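PDB 5Z6P: B-agarase from Agarivorans gilvus, which probably hydrolyses beta-glycosidic linkages of agarose, as a family 50 glycoside hydrolase. Local coordinates for residues 689-692 with 693-697; 755-758 with 759-763. All coordinates share one frame; numbering follows the deposited sequence.

Interaction 1: residues 689-692 with 693-697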
# COMPACT_ATOMS: atom_id res chain seq x y z
N GLN A 689 -5.13 -1.35 18.89
CA GLN A 689 -4.50 -2.62 18.53
C GLN A 689 -5.52 -3.74 18.44
O GLN A 689 -5.44 -4.61 17.58
CB GLN A 689 -3.41 -2.99 19.54
CG GLN A 689 -2.17 -2.07 19.52
CD GLN A 689 -1.65 -1.87 18.10
OE1 GLN A 689 -1.36 -2.83 17.38
NE2 GLN A 689 -1.59 -0.62 17.68
N GLN A 690 -6.49 -3.74 19.35
CA GLN A 690 -7.49 -4.79 19.34
C GLN A 690 -8.29 -4.75 18.04
O GLN A 690 -8.57 -5.78 17.45
CB GLN A 690 -8.43 -4.66 20.54
CG GLN A 690 -9.42 -5.79 20.67
CD GLN A 690 -10.47 -5.55 21.74
OE1 GLN A 690 -10.56 -4.46 22.29
NE2 GLN A 690 -11.26 -6.57 22.05
N GLU A 691 -8.64 -3.55 17.58
CA GLU A 691 -9.42 -3.42 16.38
C GLU A 691 -8.61 -3.77 15.11
O GLU A 691 -9.19 -4.16 14.10
CB GLU A 691 -10.02 -2.03 16.25
CG GLU A 691 -11.04 -1.97 15.11
CD GLU A 691 -11.89 -0.71 15.10
OE1 GLU A 691 -11.35 0.41 14.94
OE2 GLU A 691 -13.11 -0.86 15.24
N ARG A 692 -7.29 -3.62 15.18
CA ARG A 692 -6.42 -4.01 14.08
C ARG A 692 -6.62 -5.48 13.74
O ARG A 692 -6.77 -5.85 12.58
CB ARG A 692 -4.96 -3.76 14.43
CG ARG A 692 -4.51 -2.31 14.38
CD ARG A 692 -2.99 -2.22 14.60
NE ARG A 692 -2.26 -2.83 13.48
CZ ARG A 692 -1.08 -3.44 13.57
NH1 ARG A 692 -0.46 -3.55 14.75
NH2 ARG A 692 -0.53 -3.95 12.48
N GLY A 693 -6.58 -6.31 14.78
CA GLY A 693 -6.80 -7.73 14.67
C GLY A 693 -8.21 -8.03 14.16
O GLY A 693 -8.37 -8.85 13.27
N GLN A 694 -9.21 -7.35 14.70
CA GLN A 694 -10.59 -7.52 14.21
C GLN A 694 -10.69 -7.19 12.72
O GLN A 694 -11.31 -7.92 11.94
CB GLN A 694 -11.58 -6.64 14.99
CG GLN A 694 -11.89 -7.11 16.42
CD GLN A 694 -12.57 -6.02 17.27
OE1 GLN A 694 -12.44 -4.83 17.00
NE2 GLN A 694 -13.28 -6.44 18.31
N MET A 695 -10.06 -6.10 12.31
CA MET A 695 -10.16 -5.72 10.91
C MET A 695 -9.37 -6.67 10.03
O MET A 695 -9.77 -6.91 8.90
CB MET A 695 -9.72 -4.27 10.73
CG MET A 695 -10.68 -3.29 11.41
SD MET A 695 -10.24 -1.56 11.25
CE MET A 695 -10.72 -1.27 9.53
N PHE A 696 -8.27 -7.21 10.54
CA PHE A 696 -7.51 -8.22 9.82
C PHE A 696 -8.43 -9.41 9.50
O PHE A 696 -8.48 -9.90 8.37
CB PHE A 696 -6.30 -8.69 10.62
CG PHE A 696 -5.53 -9.82 9.98
CD1 PHE A 696 -5.91 -11.14 10.16
CD2 PHE A 696 -4.40 -9.55 9.21
CE1 PHE A 696 -5.21 -12.17 9.57
CE2 PHE A 696 -3.69 -10.58 8.61
CZ PHE A 696 -4.10 -11.90 8.78
N GLU A 697 -9.17 -9.84 10.51
CA GLU A 697 -10.05 -10.99 10.35
C GLU A 697 -11.15 -10.69 9.35
O GLU A 697 -11.43 -11.51 8.49
CB GLU A 697 -10.65 -11.42 11.70
CG GLU A 697 -11.54 -12.62 11.58
CD GLU A 697 -11.79 -13.30 12.91
OE1 GLU A 697 -11.71 -12.63 13.95
OE2 GLU A 697 -12.05 -14.52 12.89
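Glu691 O accepts Met695 N at 2.8 Å, and the side chain of Met695 folds against the same oxygen. Its CG lies 3.2 Å from Glu691 O. CG stands anti to the carbonyl carbon of Met695 (chi1 -67°), which sets it beside that oxygen, while the end of the chain leads away. CG and SD also lie against Glu691 CG. Gln694 reaches the same residue from another side. Its extended chain crosses that of Glu691 at about a right angle, and OE1 comes within 3.4 Å of Glu691 CA. The carboxylate and amide planes are turned 48° from each other. Ser108 and the amide of Cys687 hold the Glu691 carboxylate.

One residue on, Phe696 N bonds to Arg692 O at 2.9 Å. Gln694 N bonds to Gln690 O at 3.2 Å, while the bond from Gly693 N to Gln689 O is weak.

Within the first turn, Arg692 NH1 meets a lone pair of Gln689 OE1 at 2.9 Å, nearly in the guanidinium plane. Gln689 NE2 bonds to Asp675 and Asn733. Phe671 O, Gly735 O and Tyr714 OH take further N-H groups of this buried arginine, which would fix its rotation. Phe696 packs on helix 745-762. The pattern is that of the first turns of an alpha-helix, with i to i+4 backbone bonds and a buried arginine joining it to surrounding loops and to strand 709-714.

Interaction 2: residues 755-758 with 759-763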
# COMPACT_ATOMS: atom_id res chain seq x y z
N ASN A 755 -6.53 -18.56 10.18
CA ASN A 755 -5.78 -19.68 9.65
C ASN A 755 -6.31 -21.05 10.08
O ASN A 755 -6.13 -22.03 9.36
CB ASN A 755 -4.31 -19.54 10.05
CG ASN A 755 -3.58 -18.44 9.26
OD1 ASN A 755 -3.94 -18.14 8.13
ND2 ASN A 755 -2.56 -17.86 9.86
N GLN A 756 -6.97 -21.11 11.23
CA GLN A 756 -7.53 -22.36 11.71
C GLN A 756 -8.90 -22.62 11.11
O GLN A 756 -9.33 -23.76 11.00
CB GLN A 756 -7.61 -22.39 13.25
CG GLN A 756 -8.80 -21.62 13.82
CD GLN A 756 -9.04 -21.89 15.30
OE1 GLN A 756 -8.64 -22.93 15.82
NE2 GLN A 756 -9.70 -20.95 15.98
N SER A 757 -9.59 -21.56 10.70
CA SER A 757 -10.92 -21.72 10.12
C SER A 757 -10.96 -21.76 8.58
O SER A 757 -11.86 -22.37 8.02
CB SER A 757 -11.83 -20.60 10.63
OG SER A 757 -11.70 -19.43 9.85
N MET A 758 -10.02 -21.11 7.91
CA MET A 758 -10.11 -20.90 6.46
C MET A 758 -10.27 -22.18 5.62
O MET A 758 -11.08 -22.21 4.71
CB MET A 758 -8.89 -20.13 5.93
CG MET A 758 -7.55 -20.84 6.14
SD MET A 758 -6.13 -19.81 5.72
CE MET A 758 -4.82 -21.00 5.90
N TYR A 759 -9.50 -23.21 5.93
CA TYR A 759 -9.54 -24.42 5.14
C TYR A 759 -10.90 -25.13 5.23
O TYR A 759 -11.48 -25.44 4.19
CB TYR A 759 -8.40 -25.36 5.54
CG TYR A 759 -7.10 -25.12 4.80
CD1 TYR A 759 -7.10 -24.81 3.44
CD2 TYR A 759 -5.88 -25.21 5.45
CE1 TYR A 759 -5.89 -24.60 2.75
CE2 TYR A 759 -4.68 -25.01 4.77
CZ TYR A 759 -4.70 -24.71 3.43
OH TYR A 759 -3.50 -24.50 2.77
N PRO A 760 -11.41 -25.38 6.45
CA PRO A 760 -12.74 -25.98 6.44
C PRO A 760 -13.82 -25.07 5.87
O PRO A 760 -14.74 -25.58 5.24
CB PRO A 760 -13.01 -26.29 7.93
CG PRO A 760 -11.94 -25.61 8.70
CD PRO A 760 -10.78 -25.47 7.78
N LYS A 761 -13.70 -23.76 6.04
CA LYS A 761 -14.70 -22.86 5.44
C LYS A 761 -14.62 -22.87 3.92
O LYS A 761 -15.64 -22.93 3.24
CB LYS A 761 -14.53 -21.44 5.94
CG LYS A 761 -15.69 -20.55 5.54
CD LYS A 761 -15.30 -19.09 5.45
CE LYS A 761 -14.53 -18.64 6.67
NZ LYS A 761 -15.31 -18.72 7.93
N ARG A 762 -13.42 -22.82 3.39
CA ARG A 762 -13.22 -22.76 1.98
C ARG A 762 -13.71 -23.97 1.25
O ARG A 762 -14.45 -23.85 0.33
CB ARG A 762 -11.74 -22.60 1.65
CG ARG A 762 -11.46 -22.48 0.18
CD ARG A 762 -11.44 -21.05 -0.24
NE ARG A 762 -11.34 -20.90 -1.66
CZ ARG A 762 -11.42 -19.76 -2.30
NH1 ARG A 762 -11.56 -18.67 -1.64
NH2 ARG A 762 -11.34 -19.75 -3.61
N PHE A 763 -13.25 -25.11 1.73
CA PHE A 763 -13.51 -26.38 1.11
C PHE A 763 -14.70 -27.14 1.62
O PHE A 763 -14.61 -28.32 1.88
CB PHE A 763 -12.26 -27.20 1.13
CG PHE A 763 -11.15 -26.59 0.36
CD1 PHE A 763 -11.19 -26.55 -1.01
CD2 PHE A 763 -10.11 -26.03 1.00
CE1 PHE A 763 -10.18 -25.99 -1.71
CE2 PHE A 763 -9.10 -25.45 0.31
CZ PHE A 763 -9.13 -25.45 -1.04
O HOH W 1 -7.81 -23.95 8.41
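Met758 and Tyr759 lie side by side and point the same way. The methyl CE of Met758 sits over one face of the tyrosine ring, offset toward the rim and 4.2 Å from Tyr759 CE2. The sulfur is farther off, with SD 5.3 Å from the centroid of the Tyr759 ring and almost on the ring normal. This is a Met-aromatic contact with the sulfur well above the face. Met758 CG lies between the backbone N and the carbonyl carbon (chi1 61°), and the extended chain beyond it carries CE to the ring.

The backbone around this pair departs from a regular helix. Pro760 has no N-H for Gln756 O, and its CG and CD each lie 3.3 Å from Ser757 O. Ser757 O keeps its regular bond from Lys761 N, at 3.0 Å and nearly along the C=O axis. Met758 O takes Arg762 N at 2.8 Å. The amide of Tyr759 does not bond to the turn before, and the helix is kinked here. A water bridges the break: it donates to Asn755 O and accepts from Tyr759 N at 3.1 Å.

Farther along, Arg762 CG lies over the centre of the Phe763 ring, 3.7 Å above its plane. Phe763 is the first residue to leave helical angles.

Outside the segments, Tyr759 OH bonds to Gly267 O and Phe301 N, and its ring meets that of Tyr269 almost parallel. Arg762 bonds to Asn706 O and Trp290 O. The end of helix 745-762 thus rests on strand 299-305 through Met758 and Tyr759, while Met758 and Lys761 touch Val704 of helix 689-704.

Overall arrangement
Both contacts are local, within one helix each, the second running one residue beyond its end, so neither closes a long loop. They follow in series along the chain and neither nest nor cross. Interaction 1 comes first, at the start of helix 689-704. Strand 709-714 follows, in the sheet that also holds strand 299-305. Interaction 2 comes last, at the end of helix 745-762. Their centres are 19 Å apart and their nearest atoms about 6 Å apart, without touching. The two helices nevertheless pack together: residues 693-697 meet the earlier part of helix 745-762, and residues 755-763 meet the end of helix 689-704. A salt bridge between Glu697 and Arg753 also joins them.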